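Local atomic coordinates of nucleoporin nup120 (Schizosaccharomyces pombe, PDB entry 4GQ2), a protein that serves as a structural component of the nuclear pore complex, whose nucleoporins can also dock transiently associated nuclear transport factors. Residues Ile534-Asn538 / Lys539-Ile543; Asp631-Ser634 / Thr635-Thr639. All coordinates share one frame; numbering follows the deposited sequence.

Contact 1 (Ile534-Asn538 / Lys539-Ile543); sequences INYAN and KVAFI
Tyr-536 turns the edge of its ring to Ala-541: CE2 lies 3.9 Å from Ala-541 CB, and that methyl sits in the plane of the ring. With CG anti to its carbonyl carbon (chi1 -62°), the ring runs back along the hairpin toward Ile-534, edge-on to the partner strand. On the same face, Ile-534 CB meets Ala-541 CB, and farther out Ile-534 CD1 reaches Ile-543 CG1 at 3.6 Å, the two isoleucines meeting roughly perpendicular. On the other face Asn-535 and Val-540 run alongside each other in the same direction, with Asn-535 OD1 3.6 Å from Val-540 CG1; the amide nitrogen ND2 is hydrogen-bonded to Ser-522 on the neighbouring strand. Backbone hydrogen bonds link Ile-534 N to Ala-541 O (2.7 Å), Ala-541 N to Ile-534 O, and Tyr-536 N to Lys-539 O (2.8 Å). Lys-539, extended until a bend at chi4, carries its NZ to salt bridges with Asp-514 and Asp-518, while Arg-75 hydrogen-bonds the backbone oxygens of Tyr-536 and Lys-539. This is an antiparallel beta hairpin, with strand 539-544 lying between 532-536 and the N-terminal strand 3-11 in a sheet of the beta-propeller domain.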
# COMPACT_ATOMS: atom_id res chain seq x y z
N ILE A 534 -11.84 -5.53 21.06
CA ILE A 534 -11.35 -4.48 21.96
C ILE A 534 -11.73 -3.15 21.34
O ILE A 534 -11.33 -2.85 20.21
CB ILE A 534 -9.82 -4.53 22.11
CG1 ILE A 534 -9.37 -5.88 22.67
CG2 ILE A 534 -9.34 -3.40 23.00
CD1 ILE A 534 -7.94 -6.23 22.33
N ASN A 535 -12.48 -2.34 22.08
CA ASN A 535 -13.01 -1.09 21.55
C ASN A 535 -12.31 0.15 22.06
O ASN A 535 -12.41 0.48 23.25
CB ASN A 535 -14.52 -1.00 21.80
CG ASN A 535 -15.27 -2.17 21.20
OD1 ASN A 535 -15.19 -2.40 19.99
ND2 ASN A 535 -15.98 -2.92 22.04
N TYR A 536 -11.58 0.81 21.17
CA TYR A 536 -10.91 2.07 21.48
C TYR A 536 -11.77 3.20 20.95
O TYR A 536 -12.74 2.95 20.25
CB TYR A 536 -9.50 2.13 20.85
CG TYR A 536 -8.55 1.06 21.35
CD1 TYR A 536 -7.84 1.23 22.54
CD2 TYR A 536 -8.35 -0.12 20.63
CE1 TYR A 536 -6.98 0.26 23.00
CE2 TYR A 536 -7.48 -1.10 21.09
CZ TYR A 536 -6.80 -0.90 22.28
OH TYR A 536 -5.93 -1.86 22.75
N ALA A 537 -11.39 4.44 21.26
CA ALA A 537 -12.19 5.61 20.94
C ALA A 537 -12.27 5.93 19.45
O ALA A 537 -13.13 6.71 19.03
CB ALA A 537 -11.70 6.82 21.72
N ASN A 538 -11.37 5.36 18.64
CA ASN A 538 -11.51 5.45 17.17
C ASN A 538 -10.92 4.26 16.41
O ASN A 538 -10.58 4.37 15.23
CB ASN A 538 -11.07 6.82 16.60
CG ASN A 538 -9.56 6.97 16.43
OD1 ASN A 538 -9.10 7.88 15.72
ND2 ASN A 538 -8.79 6.10 17.07
N LYS A 539 -10.82 3.13 17.10
CA LYS A 539 -10.25 1.90 16.56
C LYS A 539 -10.94 0.67 17.18
O LYS A 539 -11.37 0.71 18.33
CB LYS A 539 -8.74 1.85 16.85
CG LYS A 539 -7.95 3.01 16.25
CD LYS A 539 -6.48 2.93 16.60
CE LYS A 539 -5.68 4.08 16.00
NZ LYS A 539 -5.81 5.34 16.78
N VAL A 540 -11.06 -0.40 16.38
CA VAL A 540 -11.46 -1.74 16.85
C VAL A 540 -10.25 -2.63 16.77
O VAL A 540 -9.42 -2.49 15.87
CB VAL A 540 -12.48 -2.47 15.94
CG1 VAL A 540 -13.63 -3.03 16.76
CG2 VAL A 540 -12.98 -1.59 14.81
N ALA A 541 -10.17 -3.60 17.68
CA ALA A 541 -9.07 -4.54 17.68
C ALA A 541 -9.53 -5.90 18.18
O ALA A 541 -10.65 -6.04 18.68
CB ALA A 541 -7.94 -4.00 18.54
N PHE A 542 -8.69 -6.91 18.00
CA PHE A 542 -8.89 -8.20 18.65
C PHE A 542 -7.59 -8.78 19.16
O PHE A 542 -6.52 -8.44 18.67
CB PHE A 542 -9.61 -9.23 17.76
CG PHE A 542 -9.83 -8.77 16.35
CD1 PHE A 542 -8.81 -8.82 15.41
CD2 PHE A 542 -11.08 -8.32 15.96
CE1 PHE A 542 -9.02 -8.40 14.11
CE2 PHE A 542 -11.30 -7.90 14.66
CZ PHE A 542 -10.28 -7.94 13.73
N ILE A 543 -7.72 -9.66 20.14
CA ILE A 543 -6.57 -10.31 20.75
C ILE A 543 -6.05 -11.41 19.83
O ILE A 543 -6.83 -12.02 19.08
CB ILE A 543 -6.92 -10.87 22.16
CG1 ILE A 543 -7.40 -9.73 23.07
CG2 ILE A 543 -5.72 -11.56 22.80
CD1 ILE A 543 -8.06 -10.19 24.35

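Contact 2 (Asp631-Ser634 / Thr635-Thr639)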
# COMPACT_ATOMS: atom_id res chain seq x y z
N ASP A 631 36.42 -5.63 14.47
CA ASP A 631 36.29 -6.43 15.70
C ASP A 631 34.99 -7.24 15.70
O ASP A 631 34.98 -8.41 16.09
CB ASP A 631 36.35 -5.55 16.95
CG ASP A 631 36.12 -6.34 18.24
OD1 ASP A 631 37.08 -6.98 18.73
OD2 ASP A 631 34.98 -6.32 18.76
N TYR A 632 33.90 -6.60 15.27
CA TYR A 632 32.59 -7.24 15.26
C TYR A 632 32.51 -8.39 14.25
O TYR A 632 31.81 -9.38 14.47
CB TYR A 632 31.48 -6.22 15.03
CG TYR A 632 30.09 -6.80 15.17
CD1 TYR A 632 29.58 -7.13 16.43
CD2 TYR A 632 29.29 -7.03 14.06
CE1 TYR A 632 28.31 -7.67 16.56
CE2 TYR A 632 28.02 -7.57 14.18
CZ TYR A 632 27.54 -7.88 15.43
OH TYR A 632 26.28 -8.41 15.56
N ILE A 633 33.24 -8.26 13.14
CA ILE A 633 33.39 -9.35 12.18
C ILE A 633 34.10 -10.53 12.85
O ILE A 633 33.63 -11.67 12.81
CB ILE A 633 34.17 -8.87 10.93
CG1 ILE A 633 33.30 -7.93 10.08
CG2 ILE A 633 34.66 -10.05 10.08
CD1 ILE A 633 34.05 -7.19 9.00
N SER A 634 35.23 -10.23 13.49
CA SER A 634 36.03 -11.21 14.20
C SER A 634 35.22 -11.89 15.30
O SER A 634 35.28 -13.11 15.46
CB SER A 634 37.27 -10.53 14.78
OG SER A 634 38.03 -11.44 15.55
N THR A 635 34.43 -11.10 16.03
CA THR A 635 33.54 -11.63 17.06
C THR A 635 32.56 -12.66 16.50
O THR A 635 32.37 -13.72 17.10
CB THR A 635 32.76 -10.49 17.74
OG1 THR A 635 33.69 -9.61 18.36
CG2 THR A 635 31.79 -11.04 18.80
N LEU A 636 31.93 -12.35 15.37
CA LEU A 636 31.00 -13.27 14.73
C LEU A 636 31.68 -14.54 14.24
O LEU A 636 31.17 -15.65 14.47
CB LEU A 636 30.27 -12.60 13.57
CG LEU A 636 28.88 -12.03 13.83
CD1 LEU A 636 28.84 -11.11 15.05
CD2 LEU A 636 28.42 -11.29 12.59
N ILE A 637 32.82 -14.37 13.57
CA ILE A 637 33.61 -15.51 13.11
C ILE A 637 33.86 -16.47 14.27
O ILE A 637 33.49 -17.65 14.20
CB ILE A 637 34.98 -15.09 12.53
CG1 ILE A 637 34.79 -14.32 11.22
CG2 ILE A 637 35.88 -16.30 12.32
CD1 ILE A 637 36.01 -13.49 10.82
N ASP A 638 34.45 -15.94 15.34
CA ASP A 638 34.90 -16.77 16.45
C ASP A 638 33.76 -17.46 17.18
O ASP A 638 33.87 -18.65 17.50
CB ASP A 638 35.81 -15.98 17.40
CG ASP A 638 37.23 -15.85 16.86
OD1 ASP A 638 37.69 -16.77 16.15
OD2 ASP A 638 37.89 -14.83 17.13
N THR A 639 32.64 -16.75 17.40
CA THR A 639 31.50 -17.39 18.06
C THR A 639 30.80 -18.40 17.16
O THR A 639 30.19 -19.35 17.65
CB THR A 639 30.47 -16.41 18.72
OG1 THR A 639 29.19 -16.52 18.10
CG2 THR A 639 30.96 -14.98 18.70
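Tyr-632 presents one face of its ring to Leu-636, one helical turn on, and the methyl CD1 of the leucine rests over it. That carbon lies 3.8 Å from the ring centroid and 22° off the normal, a CH-pi contact displaced toward the hydroxyl-bearing rim; the closest ring atom is CZ, 3.5 Å from Leu-636 CD1. Chi1 of -173° swings the tyrosine ring out opposite its own backbone N, where CD1 can cover it, and the two side chains meet at a slant. Beyond the ring, OH is hydrogen-bonded to Ser-583. Leu-636 is also packed against Leu-580 of helix 571-585 and against Leu-699 and Leu-702 of helix 672-703, so this side of helix 630-641 faces its helical neighbours.

An alanine in place of Tyr-632 would probably leave Leu-636 CD1 without the ring face it covers and Ser-583 without its hydroxyl partner.

A second apolar pair follows the same four-residue spacing: Ile-633 CG2 touches Ile-637 CD1 at 3.8 Å, and Gln-706 lies against both isoleucines. On the more exposed side Asp-631 O is gripped twice by Thr-635, by the backbone N at 2.7 Å and by OG1 at 2.9 Å. The hydroxyl sits beside its own backbone N (chi1 -61°) and approaches the carbonyl from well above its plane, whereas the amide stays closer to that plane. Ile-637 N completes a nearly straight hydrogen bond to Ile-633 O (2.9 Å), and Asp-638 N is hydrogen-bonded to Ser-634 O. The chemistry is thus divided round the helix: Leu-636 meets the neighbouring helices and the isoleucines pack on the loop residue Gln-706, while turning back on the backbone gives the threonine hydroxyl a partner within its own helix.

In the fold
Contact 1 and contact 2 follow one another along the chain and do not touch: their centres are 46 Å apart and their nearest atoms about 33 Å. The centre of contact 1 lies deep in the molecule, about 11 Å from the centre of the chain, in the beta-propeller domain; the centre of contact 2 lies about 41 Å from the chain centre, in the helical domain. Both are local, between neighbouring parts of one continuous stretch, but one closes a hairpin by hydrogen bonds between strands and the other repeats the four-residue step of a helix. The second chain of the assembly touches neither; each lies within one chain, contact 1 buried, contact 2 partly buried.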